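Local coordinates for 2-oxoadipate dioxygenase/decarboxylase, chloroplastic/amyloplastic (Oryza sativa, PDB 6W1K), which catalyses the iron(II)-dependent oxidative decarboxylation and hydroxylation of 2-oxoadipate to D-2-hydroxyglutarate in plant lysine catabolism, at residues F60-F65 against Y191-T196. Sequence-based numbering, arbitrary orientation.
Sequences FAFRTF and YALNHT. With NI (nickel (II) ion), chain E; OOG (2-oxoadipic acid), chain F.
Ala-61 meets His-195 through both backbone and side chain, beside the metal. Its N-H bonds to His-195 O, its CB lies 3.2 Å from His-195 CE1, and Asn-194 N returns a bond to Ala-61 O. His-195 NE2 binds the nickel ion at 2.2 Å; His-59 and Glu-267 complete the protein ligands, and 2-oxoadipate chelates through O3 and O5. An extended side chain carries the Arg-63 guanidinium out to the far carboxylate. Arg-63 NE donates to O1 of 2-oxoadipate and Arg-63 NH2 to O2 at 2.6 Å, both nearly straight (175° and 174°). The Asn-194 amide lies over one guanidinium face, toward its rim, the planes 29° apart; Trp-185 adds a cation-pi contact. On the other side of strand 57-65, Leu-193 CD1 packs against Phe-60 CB and over the Phe-62 ring, 4.2 Å from its centroid. Where the segments separate, a water accepts from Arg-63 N at 2.8 Å and lies 2.7 Å from Ala-192 O. Strand 57-65 and the oppositely running loop into strand 195-199 thus present a bidentate arginine and a metal ligand to opposite substrate ends, consistent with a glyoxalase-clan (VOC-like) metal site selecting a dicarboxylate whose 2-oxo acid end chelates the catalytic iron, here replaced by nickel.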
ATOM      1  N   PHE A  60      -3.593   1.793  -2.456  1.00 25.03           N
ATOM      2  CA  PHE A  60      -3.562   0.982  -1.252  1.00 25.27           C
ATOM      3  C   PHE A  60      -2.526  -0.107  -1.493  1.00 24.35           C
ATOM      4  O   PHE A  60      -2.385  -0.565  -2.624  1.00 24.32           O
ATOM      5  CB  PHE A  60      -4.907   0.304  -1.004  1.00 24.14           C
ATOM      6  CG  PHE A  60      -5.951   1.154  -0.343  1.00 25.38           C
ATOM      7  CD1 PHE A  60      -5.787   2.524  -0.196  1.00 25.91           C
ATOM      8  CD2 PHE A  60      -7.123   0.561   0.128  1.00 28.35           C
ATOM      9  CE1 PHE A  60      -6.731   3.285   0.409  1.00 27.90           C
ATOM     10  CE2 PHE A  60      -8.082   1.320   0.769  1.00 29.91           C
ATOM     11  CZ  PHE A  60      -7.885   2.704   0.891  1.00 29.93           C
ATOM     12  N   ALA A  61      -1.831  -0.565  -0.438  1.00 24.30           N
ATOM     13  CA  ALA A  61      -0.856  -1.649  -0.596  1.00 23.29           C
ATOM     14  C   ALA A  61      -1.070  -2.714   0.485  1.00 22.41           C
ATOM     15  O   ALA A  61      -1.517  -2.405   1.589  1.00 23.20           O
ATOM     16  CB  ALA A  61       0.576  -1.119  -0.559  1.00 24.74           C
ATOM     17  N   PHE A  62      -0.845  -3.974   0.115  1.00 21.68           N
ATOM     18  CA  PHE A  62      -1.048  -5.133   0.988  1.00 21.28           C
ATOM     19  C   PHE A  62       0.141  -6.076   0.828  1.00 22.64           C
ATOM     20  O   PHE A  62       0.765  -6.126  -0.235  1.00 23.17           O
ATOM     21  CB  PHE A  62      -2.352  -5.914   0.673  1.00 21.48           C
ATOM     22  CG  PHE A  62      -3.606  -5.083   0.751  1.00 21.79           C
ATOM     23  CD1 PHE A  62      -4.049  -4.358  -0.349  1.00 22.82           C
ATOM     24  CD2 PHE A  62      -4.336  -5.026   1.916  1.00 22.32           C
ATOM     25  CE1 PHE A  62      -5.193  -3.600  -0.253  1.00 23.12           C
ATOM     26  CE2 PHE A  62      -5.491  -4.276   2.028  1.00 23.23           C
ATOM     27  CZ  PHE A  62      -5.929  -3.573   0.931  1.00 23.42           C
ATOM     28  N   ARG A  63       0.420  -6.854   1.894  1.00 22.83           N
ATOM     29  CA  ARG A  63       1.488  -7.836   1.925  1.00 22.26           C
ATOM     30  C   ARG A  63       0.945  -9.224   2.236  1.00 21.59           C
ATOM     31  O   ARG A  63      -0.023  -9.375   2.994  1.00 21.65           O
ATOM     32  CB  ARG A  63       2.532  -7.459   2.974  1.00 23.38           C
ATOM     33  CG  ARG A  63       3.210  -6.122   2.708  1.00 25.19           C
ATOM     34  CD  ARG A  63       4.347  -5.883   3.671  1.00 26.58           C
ATOM     35  NE  ARG A  63       5.022  -4.622   3.391  1.00 28.79           N
ATOM     36  CZ  ARG A  63       5.965  -4.110   4.169  1.00 31.11           C
ATOM     37  NH1 ARG A  63       6.338  -4.761   5.267  1.00 31.45           N
ATOM     38  NH2 ARG A  63       6.520  -2.957   3.865  1.00 31.18           N
ATOM     39  N   THR A  64       1.568 -10.244   1.649  1.00 21.33           N
ATOM     40  CA  THR A  64       1.030 -11.591   1.798  1.00 21.37           C
ATOM     41  C   THR A  64       2.139 -12.639   1.768  1.00 21.98           C
ATOM     42  O   THR A  64       3.270 -12.374   1.343  1.00 21.18           O
ATOM     43  CB  THR A  64       0.017 -11.921   0.696  1.00 22.58           C
ATOM     44  OG1 THR A  64       0.724 -12.117  -0.545  1.00 23.67           O
ATOM     45  CG2 THR A  64      -1.032 -10.818   0.493  1.00 23.17           C
ATOM     46  N   PHE A  65       1.794 -13.850   2.206  1.00 24.50           N
ATOM     47  CA  PHE A  65       2.691 -14.999   2.096  1.00 25.66           C
ATOM     48  C   PHE A  65       2.391 -15.770   0.815  1.00 25.67           C
ATOM     49  O   PHE A  65       1.284 -16.298   0.648  1.00 25.27           O
ATOM     50  CB  PHE A  65       2.519 -15.927   3.292  1.00 26.18           C
ATOM     51  CG  PHE A  65       3.080 -15.390   4.580  1.00 28.29           C
ATOM     52  CD1 PHE A  65       4.426 -15.124   4.712  1.00 28.43           C
ATOM     53  CD2 PHE A  65       2.254 -15.219   5.682  1.00 30.67           C
ATOM     54  CE1 PHE A  65       4.949 -14.674   5.931  1.00 29.12           C
ATOM     55  CE2 PHE A  65       2.759 -14.770   6.901  1.00 32.05           C
ATOM     56  CZ  PHE A  65       4.100 -14.482   7.022  1.00 30.49           C
ATOM     57  N   TYR A 191      -3.348  -9.414   6.479  1.00 21.92           N
ATOM     58  CA  TYR A 191      -3.933  -8.710   5.354  1.00 20.24           C
ATOM     59  C   TYR A 191      -4.325  -7.262   5.675  1.00 20.17           C
ATOM     60  O   TYR A 191      -5.083  -6.642   4.899  1.00 21.14           O
ATOM     61  CB  TYR A 191      -5.149  -9.496   4.895  1.00 20.20           C
ATOM     62  CG  TYR A 191      -4.863 -10.850   4.307  1.00 21.21           C
ATOM     63  CD1 TYR A 191      -4.270 -10.967   3.063  1.00 22.33           C
ATOM     64  CD2 TYR A 191      -5.223 -12.014   4.987  1.00 22.68           C
ATOM     65  CE1 TYR A 191      -4.028 -12.193   2.509  1.00 24.09           C
ATOM     66  CE2 TYR A 191      -4.996 -13.230   4.439  1.00 24.13           C
ATOM     67  CZ  TYR A 191      -4.410 -13.322   3.186  1.00 25.07           C
ATOM     68  OH  TYR A 191      -4.186 -14.551   2.616  1.00 25.74           O
ATOM     69  N   ALA A 192      -3.838  -6.710   6.782  1.00 22.26           N
ATOM     70  CA  ALA A 192      -4.105  -5.319   7.113  1.00 22.84           C
ATOM     71  C   ALA A 192      -3.511  -4.412   6.053  1.00 23.28           C
ATOM     72  O   ALA A 192      -2.458  -4.690   5.474  1.00 24.21           O
ATOM     73  CB  ALA A 192      -3.516  -4.934   8.474  1.00 23.48           C
ATOM     74  N   LEU A 193      -4.214  -3.325   5.773  1.00 23.25           N
ATOM     75  CA  LEU A 193      -3.684  -2.339   4.842  1.00 24.30           C
ATOM     76  C   LEU A 193      -2.296  -1.899   5.296  1.00 24.71           C
ATOM     77  O   LEU A 193      -2.117  -1.445   6.438  1.00 24.19           O
ATOM     78  CB  LEU A 193      -4.639  -1.162   4.800  1.00 24.75           C
ATOM     79  CG  LEU A 193      -4.270  -0.036   3.875  1.00 25.41           C
ATOM     80  CD1 LEU A 193      -4.352  -0.436   2.394  1.00 24.09           C
ATOM     81  CD2 LEU A 193      -5.236   1.091   4.204  1.00 26.95           C
ATOM     82  N   ASN A 194      -1.308  -2.055   4.413  1.00 24.25           N
ATOM     83  CA  ASN A 194       0.079  -1.733   4.768  1.00 25.71           C
ATOM     84  C   ASN A 194       0.354  -0.236   4.641  1.00 25.12           C
ATOM     85  O   ASN A 194       1.121   0.335   5.434  1.00 26.01           O
ATOM     86  CB  ASN A 194       1.020  -2.544   3.880  1.00 27.67           C
ATOM     87  CG  ASN A 194       2.446  -2.097   4.001  1.00 30.67           C
ATOM     88  OD1 ASN A 194       2.913  -1.281   3.220  1.00 30.36           O
ATOM     89  ND2 ASN A 194       3.145  -2.613   5.000  1.00 29.44           N
ATOM     90  N   HIS A 195      -0.274   0.415   3.654  1.00 25.14           N
ATOM     91  CA  HIS A 195      -0.321   1.866   3.645  1.00 26.59           C
ATOM     92  C   HIS A 195      -1.358   2.344   2.642  1.00 26.10           C
ATOM     93  O   HIS A 195      -1.770   1.619   1.723  1.00 25.18           O
ATOM     94  CB  HIS A 195       1.048   2.484   3.346  1.00 27.78           C
ATOM     95  CG  HIS A 195       1.573   2.221   1.968  1.00 29.53           C
ATOM     96  ND1 HIS A 195       2.321   1.101   1.651  1.00 30.39           N
ATOM     97  CD2 HIS A 195       1.506   2.955   0.834  1.00 29.70           C
ATOM     98  CE1 HIS A 195       2.669   1.153   0.382  1.00 30.95           C
ATOM     99  NE2 HIS A 195       2.167   2.257  -0.145  1.00 30.16           N
ATOM    100  N   THR A 196      -1.806   3.562   2.865  1.00 26.30           N
ATOM    101  CA  THR A 196      -2.459   4.340   1.829  1.00 27.47           C
ATOM    102  C   THR A 196      -1.459   5.391   1.378  1.00 26.89           C
ATOM    103  O   THR A 196      -0.418   5.598   2.014  1.00 26.64           O
ATOM    104  CB  THR A 196      -3.763   4.971   2.334  1.00 29.97           C
ATOM    105  OG1 THR A 196      -4.519   5.454   1.202  1.00 32.12           O
ATOM    106  CG2 THR A 196      -3.482   6.121   3.274  1.00 30.16           C
TER
HETATM  107 NI    NI E 401       3.077   2.591  -2.083  0.75 36.37          NI
HETATM  108  C2  OOG F 402       4.678  -1.824  -0.705  1.00 78.91           C
HETATM  109  C3  OOG F 402       5.864  -0.931  -1.077  1.00 79.22           C
HETATM  110  C4  OOG F 402       5.823  -0.591  -2.571  1.00 79.11           C
HETATM  111  C6  OOG F 402       5.153   1.589  -3.916  1.00 77.31           C
HETATM  112  O4  OOG F 402       5.983   1.342  -4.827  1.00 77.02           O
HETATM  113  O3  OOG F 402       4.590   2.705  -3.876  1.00 76.29           O
HETATM  114  C5  OOG F 402       4.832   0.536  -2.863  1.00 78.50           C
HETATM  115  C1  OOG F 402       4.801  -2.377   0.722  1.00 77.90           C
HETATM  116  O1  OOG F 402       4.159  -3.312   1.053  1.00 76.90           O
HETATM  117  O2  OOG F 402       5.659  -1.797   1.658  1.00 77.46           O
HETATM  118  O5  OOG F 402       3.809   0.602  -2.279  1.00 78.85           O
HETATM  119  O   HOH W   1      -1.290  -6.629   4.095  1.00 18.83           O